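Local coordinates for protein thiamine pyrophosphokinase (Bacillus subtilis, PDB 3LM8) that catalyses the ATP-dependent pyrophosphorylation of thiamine to thiamine diphosphate, with release of AMP, and takes part in thiamine salvage, at residues E47-F52 / H71-E76; I158-D163 / I206-R211. The protein carries 1 engineered substitution. All coordinates share one frame; numbering follows the deposited sequence.

Interaction 1. Residues E47-F52 / H71-E76; sequences EAFGDF and HVYQAE
Phe49 and Tyr73 lie side by side on one face of two neighbouring strands, their rings only 17° from parallel but slid so far apart that they barely overlap, with centroids 5.0 Å apart. Both carry CG beside the backbone N and anti to the carbonyl carbon (chi1 -61° and -64°), which sends the two rings the same way. The side chains come closest at the root of the tyrosine, where Phe49 CD2 meets Tyr73 CB at 3.7 Å. Further out, Glu47 folds back at chi2 and brings OE2 to the tyrosine edge, 3.6 Å from Tyr73 CE1 and near the ring plane, with its carboxylate almost perpendicular to the ring. A tyrosine suits this half-covered place, since its flank packs against Phe49 while its rim meets a carboxylate.

Tyr73 also supplies the backbone grip: its N donates to Ala48 O at 2.7 Å, and its O receives Gly50 N at 2.8 Å. This is parallel pairing, and it closes the beta-alpha-beta unit of strand 47-49, helix 57-66 and strand 71-73 in the catalytic domain, at one edge of the large mixed sheet. Over the face that carries Phe49 and Tyr73 lies helix 81-92, with Trp88 edge-to-face to the Phe49 ring.

On the reverse face Val72 CG2 fits between Ala48 CB, 4.1 Å away, and Phe52 CZ, 3.9 Å away, the phenylalanine reaching it tip to tip; the short alanine side chain lies beside the valine on this face. Gly50 has backbone angles that would jam a CB against the preceding carbonyl, so glycine is called for where the strand turns out toward Asp51. The Asp51 side chain lies about 4 Å from a bound magnesium ion, while its CB packs against the amide carbon of Gln74.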
ATOM      1  N   GLU A  47       1.854   0.236  18.200  1.00 36.29           N
ATOM      2  CA  GLU A  47       3.230  -0.241  18.225  1.00 44.42           C
ATOM      3  C   GLU A  47       4.003   0.673  17.272  1.00 38.71           C
ATOM      4  O   GLU A  47       3.409   1.482  16.562  1.00 37.97           O
ATOM      5  CB  GLU A  47       3.334  -1.692  17.722  1.00 46.76           C
ATOM      6  CG  GLU A  47       2.271  -2.664  18.230  1.00 54.24           C
ATOM      7  CD  GLU A  47       2.442  -3.100  19.689  1.00 47.13           C
ATOM      8  OE1 GLU A  47       1.575  -3.875  20.165  1.00 40.79           O
ATOM      9  OE2 GLU A  47       3.425  -2.682  20.352  1.00 23.33           O
ATOM     10  N   ALA A  48       5.323   0.540  17.266  1.00 31.49           N
ATOM     11  CA  ALA A  48       6.182   1.329  16.393  1.00 22.19           C
ATOM     12  C   ALA A  48       7.410   0.486  16.075  1.00 26.77           C
ATOM     13  O   ALA A  48       7.969  -0.165  16.957  1.00 30.86           O
ATOM     14  CB  ALA A  48       6.592   2.642  17.081  1.00 27.51           C
ATOM     15  N   PHE A  49       7.816   0.494  14.811  1.00 25.30           N
ATOM     16  CA  PHE A  49       8.971  -0.281  14.368  1.00 20.54           C
ATOM     17  C   PHE A  49      10.101   0.585  13.801  1.00 31.13           C
ATOM     18  O   PHE A  49       9.862   1.613  13.160  1.00 43.60           O
ATOM     19  CB  PHE A  49       8.546  -1.297  13.308  1.00 18.60           C
ATOM     20  CG  PHE A  49       7.534  -2.289  13.785  1.00 20.42           C
ATOM     21  CD1 PHE A  49       6.239  -1.892  14.091  1.00 31.44           C
ATOM     22  CD2 PHE A  49       7.868  -3.638  13.899  1.00 20.65           C
ATOM     23  CE1 PHE A  49       5.285  -2.825  14.501  1.00 35.13           C
ATOM     24  CE2 PHE A  49       6.915  -4.588  14.312  1.00 23.40           C
ATOM     25  CZ  PHE A  49       5.626  -4.179  14.610  1.00 28.58           C
ATOM     26  N   GLY A  50      11.336   0.152  14.027  1.00 24.80           N
ATOM     27  CA  GLY A  50      12.482   0.893  13.531  1.00 23.84           C
ATOM     28  C   GLY A  50      13.296   1.486  14.658  1.00 24.18           C
ATOM     29  O   GLY A  50      13.057   1.192  15.830  1.00 33.87           O
ATOM     30  N   ASP A  51      14.272   2.311  14.308  1.00 15.60           N
ATOM     31  CA  ASP A  51      15.109   2.956  15.312  1.00 25.99           C
ATOM     32  C   ASP A  51      14.906   4.457  15.219  1.00 18.77           C
ATOM     33  O   ASP A  51      14.059   4.930  14.456  1.00 17.32           O
ATOM     34  CB  ASP A  51      16.584   2.624  15.082  1.00 39.85           C
ATOM     35  CG  ASP A  51      17.037   2.951  13.680  1.00 45.78           C
ATOM     36  OD1 ASP A  51      16.832   4.107  13.254  1.00 36.87           O
ATOM     37  OD2 ASP A  51      17.593   2.058  13.004  1.00 49.71           O
ATOM     38  N   PHE A  52      15.694   5.208  15.969  1.00 22.21           N
ATOM     39  CA  PHE A  52      15.552   6.650  15.960  1.00 27.37           C
ATOM     40  C   PHE A  52      16.652   7.395  15.226  1.00 32.67           C
ATOM     41  O   PHE A  52      16.610   8.620  15.172  1.00 37.77           O
ATOM     42  CB  PHE A  52      15.476   7.183  17.400  1.00 27.69           C
ATOM     43  CG  PHE A  52      14.281   6.688  18.175  1.00 39.51           C
ATOM     44  CD1 PHE A  52      14.263   5.407  18.717  1.00 34.57           C
ATOM     45  CD2 PHE A  52      13.150   7.489  18.319  1.00 43.76           C
ATOM     46  CE1 PHE A  52      13.133   4.931  19.388  1.00 37.37           C
ATOM     47  CE2 PHE A  52      12.019   7.024  18.984  1.00 41.79           C
ATOM     48  CZ  PHE A  52      12.009   5.744  19.518  1.00 35.69           C
ATOM     49  N   HIS A  71       5.788   1.024  22.669  1.00 34.28           N
ATOM     50  CA  HIS A  71       6.884   0.092  22.481  1.00 28.86           C
ATOM     51  C   HIS A  71       7.413   0.202  21.054  1.00 38.55           C
ATOM     52  O   HIS A  71       6.637   0.327  20.112  1.00 25.59           O
ATOM     53  CB  HIS A  71       6.444  -1.342  22.707  1.00 26.36           C
ATOM     54  CG  HIS A  71       7.555  -2.321  22.530  1.00 42.52           C
ATOM     55  ND1 HIS A  71       7.391  -3.533  21.897  1.00 49.59           N
ATOM     56  CD2 HIS A  71       8.865  -2.245  22.867  1.00 40.77           C
ATOM     57  CE1 HIS A  71       8.552  -4.161  21.848  1.00 47.75           C
ATOM     58  NE2 HIS A  71       9.463  -3.400  22.429  1.00 45.76           N
ATOM     59  N   VAL A  72       8.732   0.131  20.902  1.00 41.19           N
ATOM     60  CA  VAL A  72       9.364   0.230  19.590  1.00 25.59           C
ATOM     61  C   VAL A  72      10.200  -1.008  19.279  1.00 37.25           C
ATOM     62  O   VAL A  72      11.181  -1.279  19.975  1.00 47.55           O
ATOM     63  CB  VAL A  72      10.289   1.457  19.526  1.00 21.12           C
ATOM     64  CG1 VAL A  72      10.874   1.589  18.131  1.00 21.46           C
ATOM     65  CG2 VAL A  72       9.523   2.705  19.927  1.00 11.69           C
ATOM     66  N   TYR A  73       9.815  -1.749  18.239  1.00 33.72           N
ATOM     67  CA  TYR A  73      10.545  -2.951  17.839  1.00 24.02           C
ATOM     68  C   TYR A  73      11.662  -2.583  16.874  1.00 18.76           C
ATOM     69  O   TYR A  73      11.417  -1.965  15.846  1.00 12.90           O
ATOM     70  CB  TYR A  73       9.625  -3.955  17.152  1.00 29.99           C
ATOM     71  CG  TYR A  73       8.528  -4.518  18.021  1.00 45.26           C
ATOM     72  CD1 TYR A  73       7.489  -3.705  18.474  1.00 54.62           C
ATOM     73  CD2 TYR A  73       8.516  -5.865  18.376  1.00 44.03           C
ATOM     74  CE1 TYR A  73       6.463  -4.214  19.258  1.00 56.91           C
ATOM     75  CE2 TYR A  73       7.488  -6.388  19.165  1.00 57.79           C
ATOM     76  CZ  TYR A  73       6.466  -5.552  19.604  1.00 60.89           C
ATOM     77  OH  TYR A  73       5.456  -6.035  20.406  1.00 62.71           O
ATOM     78  N   GLN A  74      12.889  -2.983  17.186  1.00 32.21           N
ATOM     79  CA  GLN A  74      14.003  -2.639  16.318  1.00 35.46           C
ATOM     80  C   GLN A  74      14.206  -3.665  15.219  1.00 33.06           C
ATOM     81  O   GLN A  74      13.818  -4.828  15.361  1.00 40.63           O
ATOM     82  CB  GLN A  74      15.282  -2.490  17.140  1.00 45.27           C
ATOM     83  CG  GLN A  74      16.028  -1.186  16.881  1.00 62.64           C
ATOM     84  CD  GLN A  74      16.559  -1.068  15.453  1.00 73.38           C
ATOM     85  OE1 GLN A  74      15.791  -0.987  14.481  1.00 66.45           O
ATOM     86  NE2 GLN A  74      17.885  -1.056  15.321  1.00 76.88           N
ATOM     87  N   ALA A  75      14.813  -3.217  14.124  1.00 38.86           N
ATOM     88  CA  ALA A  75      15.089  -4.071  12.973  1.00 58.47           C
ATOM     89  C   ALA A  75      16.454  -4.746  13.101  1.00 61.33           C
ATOM     90  O   ALA A  75      17.192  -4.483  14.051  1.00 63.17           O
ATOM     91  CB  ALA A  75      15.036  -3.243  11.694  1.00 65.26           C
ATOM     92  N   GLU A  76      16.787  -5.605  12.137  1.00 72.69           N
ATOM     93  CA  GLU A  76      18.065  -6.322  12.144  1.00 89.76           C
ATOM     94  C   GLU A  76      18.969  -5.949  10.962  1.00 92.64           C
ATOM     95  O   GLU A  76      19.787  -6.762  10.533  1.00 95.30           O
ATOM     96  CB  GLU A  76      17.835  -7.842  12.123  1.00 97.20           C
ATOM     97  CG  GLU A  76      16.524  -8.310  12.739  1.00102.67           C
ATOM     98  CD  GLU A  76      16.319  -7.807  14.150  1.00103.76           C
ATOM     99  OE1 GLU A  76      17.138  -8.151  15.030  1.00103.93           O
ATOM    100  OE2 GLU A  76      15.337  -7.066  14.378  1.00100.41           O
TER

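Interaction 2. Residues I158-D163 / I206-R211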
ATOM      1  N   ILE A 158      -0.356  -3.951 -14.377  1.00 27.90           N
ATOM      2  CA  ILE A 158       0.995  -4.316 -14.769  1.00 32.27           C
ATOM      3  C   ILE A 158       1.358  -5.713 -14.299  1.00 33.76           C
ATOM      4  O   ILE A 158       1.211  -6.043 -13.123  1.00 39.03           O
ATOM      5  CB  ILE A 158       2.004  -3.312 -14.202  1.00 30.33           C
ATOM      6  CG1 ILE A 158       1.585  -1.900 -14.607  1.00 11.76           C
ATOM      7  CG2 ILE A 158       3.395  -3.626 -14.720  1.00 33.77           C
ATOM      8  CD1 ILE A 158       2.394  -0.821 -13.973  1.00 21.34           C
ATOM      9  N   PRO A 159       1.834  -6.558 -15.223  1.00 32.92           N
ATOM     10  CA  PRO A 159       2.227  -7.939 -14.910  1.00 40.09           C
ATOM     11  C   PRO A 159       3.387  -7.898 -13.925  1.00 40.11           C
ATOM     12  O   PRO A 159       4.184  -6.960 -13.964  1.00 47.71           O
ATOM     13  CB  PRO A 159       2.664  -8.504 -16.266  1.00 40.63           C
ATOM     14  CG  PRO A 159       1.958  -7.614 -17.283  1.00 36.24           C
ATOM     15  CD  PRO A 159       2.049  -6.247 -16.647  1.00 31.80           C
ATOM     16  N   PHE A 160       3.495  -8.904 -13.057  1.00 43.40           N
ATOM     17  CA  PHE A 160       4.585  -8.928 -12.085  1.00 52.61           C
ATOM     18  C   PHE A 160       5.639 -10.016 -12.294  1.00 54.94           C
ATOM     19  O   PHE A 160       6.596  -9.815 -13.034  1.00 56.94           O
ATOM     20  CB  PHE A 160       4.038  -9.020 -10.659  1.00 52.23           C
ATOM     21  CG  PHE A 160       5.087  -8.823  -9.599  1.00 49.05           C
ATOM     22  CD1 PHE A 160       5.714  -9.914  -9.003  1.00 52.42           C
ATOM     23  CD2 PHE A 160       5.470  -7.540  -9.214  1.00 48.74           C
ATOM     24  CE1 PHE A 160       6.706  -9.729  -8.036  1.00 49.24           C
ATOM     25  CE2 PHE A 160       6.459  -7.343  -8.251  1.00 45.04           C
ATOM     26  CZ  PHE A 160       7.078  -8.441  -7.661  1.00 47.15           C
ATOM     27  N   SER A 161       5.477 -11.165 -11.650  1.00 58.75           N
ATOM     28  CA  SER A 161       6.472 -12.230 -11.784  1.00 60.81           C
ATOM     29  C   SER A 161       6.602 -12.804 -13.201  1.00 61.14           C
ATOM     30  O   SER A 161       7.710 -12.900 -13.734  1.00 63.43           O
ATOM     31  CB  SER A 161       6.182 -13.363 -10.790  1.00 56.64           C
ATOM     32  OG  SER A 161       4.976 -14.035 -11.111  1.00 60.36           O
ATOM     33  N   GLU A 162       5.480 -13.186 -13.807  1.00 56.51           N
ATOM     34  CA  GLU A 162       5.501 -13.751 -15.153  1.00 57.76           C
ATOM     35  C   GLU A 162       4.366 -13.191 -16.001  1.00 49.59           C
ATOM     36  O   GLU A 162       3.697 -12.233 -15.607  1.00 42.62           O
ATOM     37  CB  GLU A 162       5.365 -15.275 -15.095  1.00 77.29           C
ATOM     38  CG  GLU A 162       6.256 -15.963 -14.067  1.00 93.74           C
ATOM     39  CD  GLU A 162       5.461 -16.569 -12.916  1.00101.07           C
ATOM     40  OE1 GLU A 162       6.079 -17.203 -12.033  1.00100.40           O
ATOM     41  OE2 GLU A 162       4.218 -16.410 -12.896  1.00100.54           O
ATOM     42  N   ASP A 163       4.153 -13.799 -17.165  1.00 42.17           N
ATOM     43  CA  ASP A 163       3.083 -13.374 -18.064  1.00 43.64           C
ATOM     44  C   ASP A 163       1.696 -13.528 -17.430  1.00 52.26           C
ATOM     45  O   ASP A 163       1.472 -14.396 -16.581  1.00 55.85           O
ATOM     46  CB  ASP A 163       3.108 -14.186 -19.362  1.00 47.31           C
ATOM     47  CG  ASP A 163       4.365 -13.960 -20.178  1.00 49.83           C
ATOM     48  OD1 ASP A 163       4.999 -12.890 -20.021  1.00 43.34           O
ATOM     49  OD2 ASP A 163       4.702 -14.855 -20.995  1.00 40.48           O
ATOM     50  N   ILE A 206       0.785 -12.860 -11.664  1.00 49.07           N
ATOM     51  CA  ILE A 206       0.613 -11.894 -10.586  1.00 50.34           C
ATOM     52  C   ILE A 206       0.356 -10.550 -11.236  1.00 43.47           C
ATOM     53  O   ILE A 206       1.187 -10.047 -11.987  1.00 37.54           O
ATOM     54  CB  ILE A 206       1.885 -11.791  -9.738  1.00 56.65           C
ATOM     55  CG1 ILE A 206       2.232 -13.169  -9.183  1.00 64.81           C
ATOM     56  CG2 ILE A 206       1.692 -10.781  -8.615  1.00 50.05           C
ATOM     57  CD1 ILE A 206       3.622 -13.249  -8.615  1.00 71.29           C
ATOM     58  N   LEU A 207      -0.798  -9.968 -10.954  1.00 46.63           N
ATOM     59  CA  LEU A 207      -1.138  -8.690 -11.553  1.00 40.72           C
ATOM     60  C   LEU A 207      -1.054  -7.542 -10.551  1.00 37.54           C
ATOM     61  O   LEU A 207      -1.407  -7.697  -9.377  1.00 40.03           O
ATOM     62  CB  LEU A 207      -2.543  -8.757 -12.126  1.00 38.11           C
ATOM     63  CG  LEU A 207      -2.911  -7.577 -13.014  1.00 41.08           C
ATOM     64  CD1 LEU A 207      -2.171  -7.722 -14.351  1.00 47.84           C
ATOM     65  CD2 LEU A 207      -4.423  -7.537 -13.227  1.00 32.71           C
ATOM     66  N   ILE A 208      -0.572  -6.394 -11.017  1.00 33.61           N
ATOM     67  CA  ILE A 208      -0.469  -5.212 -10.169  1.00 24.11           C
ATOM     68  C   ILE A 208      -1.523  -4.243 -10.668  1.00 26.21           C
ATOM     69  O   ILE A 208      -1.777  -4.171 -11.871  1.00 30.81           O
ATOM     70  CB  ILE A 208       0.909  -4.526 -10.290  1.00 18.34           C
ATOM     71  CG1 ILE A 208       2.018  -5.523  -9.979  1.00 23.06           C
ATOM     72  CG2 ILE A 208       0.997  -3.350  -9.299  1.00 17.79           C
ATOM     73  CD1 ILE A 208       3.413  -4.965 -10.183  1.00  8.18           C
HETATM   74  N   MSE A 209      -2.143  -3.507  -9.757  1.00 15.76           N
HETATM   75  CA  MSE A 209      -3.152  -2.541 -10.154  1.00 17.35           C
HETATM   76  C   MSE A 209      -2.858  -1.193  -9.546  1.00 27.44           C
HETATM   77  O   MSE A 209      -2.815  -1.044  -8.328  1.00 40.60           O
HETATM   78  CB  MSE A 209      -4.547  -2.979  -9.716  1.00 24.86           C
HETATM   79  CG  MSE A 209      -5.639  -1.944 -10.041  1.00 29.51           C
HETATM   80 SE   MSE A 209      -7.377  -2.311  -9.241  1.00 55.87          SE
HETATM   81  CE  MSE A 209      -8.398  -2.732 -10.814  1.00114.76           C
ATOM     82  N   ILE A 210      -2.649  -0.210 -10.405  1.00 29.11           N
ATOM     83  CA  ILE A 210      -2.380   1.139  -9.952  1.00 31.65           C
ATOM     84  C   ILE A 210      -3.572   2.015 -10.306  1.00 31.68           C
ATOM     85  O   ILE A 210      -3.948   2.135 -11.472  1.00 42.41           O
ATOM     86  CB  ILE A 210      -1.129   1.747 -10.635  1.00 38.76           C
ATOM     87  CG1 ILE A 210       0.101   0.877 -10.375  1.00 39.78           C
ATOM     88  CG2 ILE A 210      -0.910   3.181 -10.137  1.00  9.34           C
ATOM     89  CD1 ILE A 210       0.125  -0.400 -11.179  1.00 45.35           C
ATOM     90  N   ARG A 211      -4.185   2.601  -9.291  1.00 25.61           N
ATOM     91  CA  ARG A 211      -5.295   3.505  -9.515  1.00 20.90           C
ATOM     92  C   ARG A 211      -4.671   4.853  -9.165  1.00 31.72           C
ATOM     93  O   ARG A 211      -4.075   5.014  -8.093  1.00 35.87           O
ATOM     94  CB  ARG A 211      -6.464   3.124  -8.611  1.00 13.52           C
ATOM     95  CG  ARG A 211      -6.817   1.640  -8.788  1.00 17.51           C
ATOM     96  CD  ARG A 211      -8.150   1.278  -8.186  1.00 22.27           C
ATOM     97  NE  ARG A 211      -9.219   2.097  -8.752  1.00 35.30           N
ATOM     98  CZ  ARG A 211     -10.514   1.921  -8.500  1.00 34.73           C
ATOM     99  NH1 ARG A 211     -10.907   0.943  -7.686  1.00 43.21           N
ATOM    100  NH2 ARG A 211     -11.415   2.726  -9.055  1.00 21.52           N
TER
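Ile208 N donates to Ile158 O at 2.8 Å, and Ile158 N returns a bond to Ile208 O at 2.9 Å, making a hydrogen-bonded antiparallel pair. It lies in the thiamine-binding part of the enzyme, a beta sandwich, where strand 154-159 is the outermost strand of the large mixed sheet and 207-212 is its inner neighbour. The next pair, Pro159 with Leu207, is non-hydrogen-bonded, so the proline, which has no N-H to give, costs the pairing nothing. Both turn their side chains to the face away from Ile158 and Ile208, and Leu207 there meets Phe200 and Phe202 of the second sheet.

Beyond Pro159 the chain leaves the strand, yet Phe160 N still donates to Ile206 O at 2.8 Å, nearly in line with the carbonyl though bent at the hydrogen. Phe160 carries CG anti to its backbone N (chi1 -171°), which lays the side chain alongside Ile206, with Phe160 CB 3.6 Å from Ile206 CG2. Its ring presents an edge to the next isoleucine, where Phe160 CD2 meets Ile208 CD1 at 3.4 Å. Ile114 and Gln115 of helix 107-122 also touch this phenylalanine, so a wide flat side chain serves to join helix and sheet. An alanine here would probably open a gap between that helix and the methyls of Ile206 and Ile208, leaving Ile208 CD1 without its aromatic neighbour.

Ile158, Ile208 and Ile210, beta-branched and so suited to an extended backbone, line the face that Phe160 touches. At its far end Ile158 and Ile210 cross at their tips, CD1 of Ile158 against CD1 of Ile210 at 3.6 Å.

From the N terminus, interaction 1 comes first: it joins 47-52 to 71-76 across 18 intervening residues that include helix 57-66, closing a beta-alpha-beta loop in the catalytic domain. The chain then runs through the rest of that domain before interaction 2 pairs 158-163 with 206-211. The 42 residues it encloses contain strands but no helix, and carry the residues that line the thiamine pocket. The two loops follow in series and neither nest nor cross. Their centres are 31 Å apart, on opposite sides of the chain's centre, yet both belong to one mixed sheet, pairing each outermost strand with its inner neighbour.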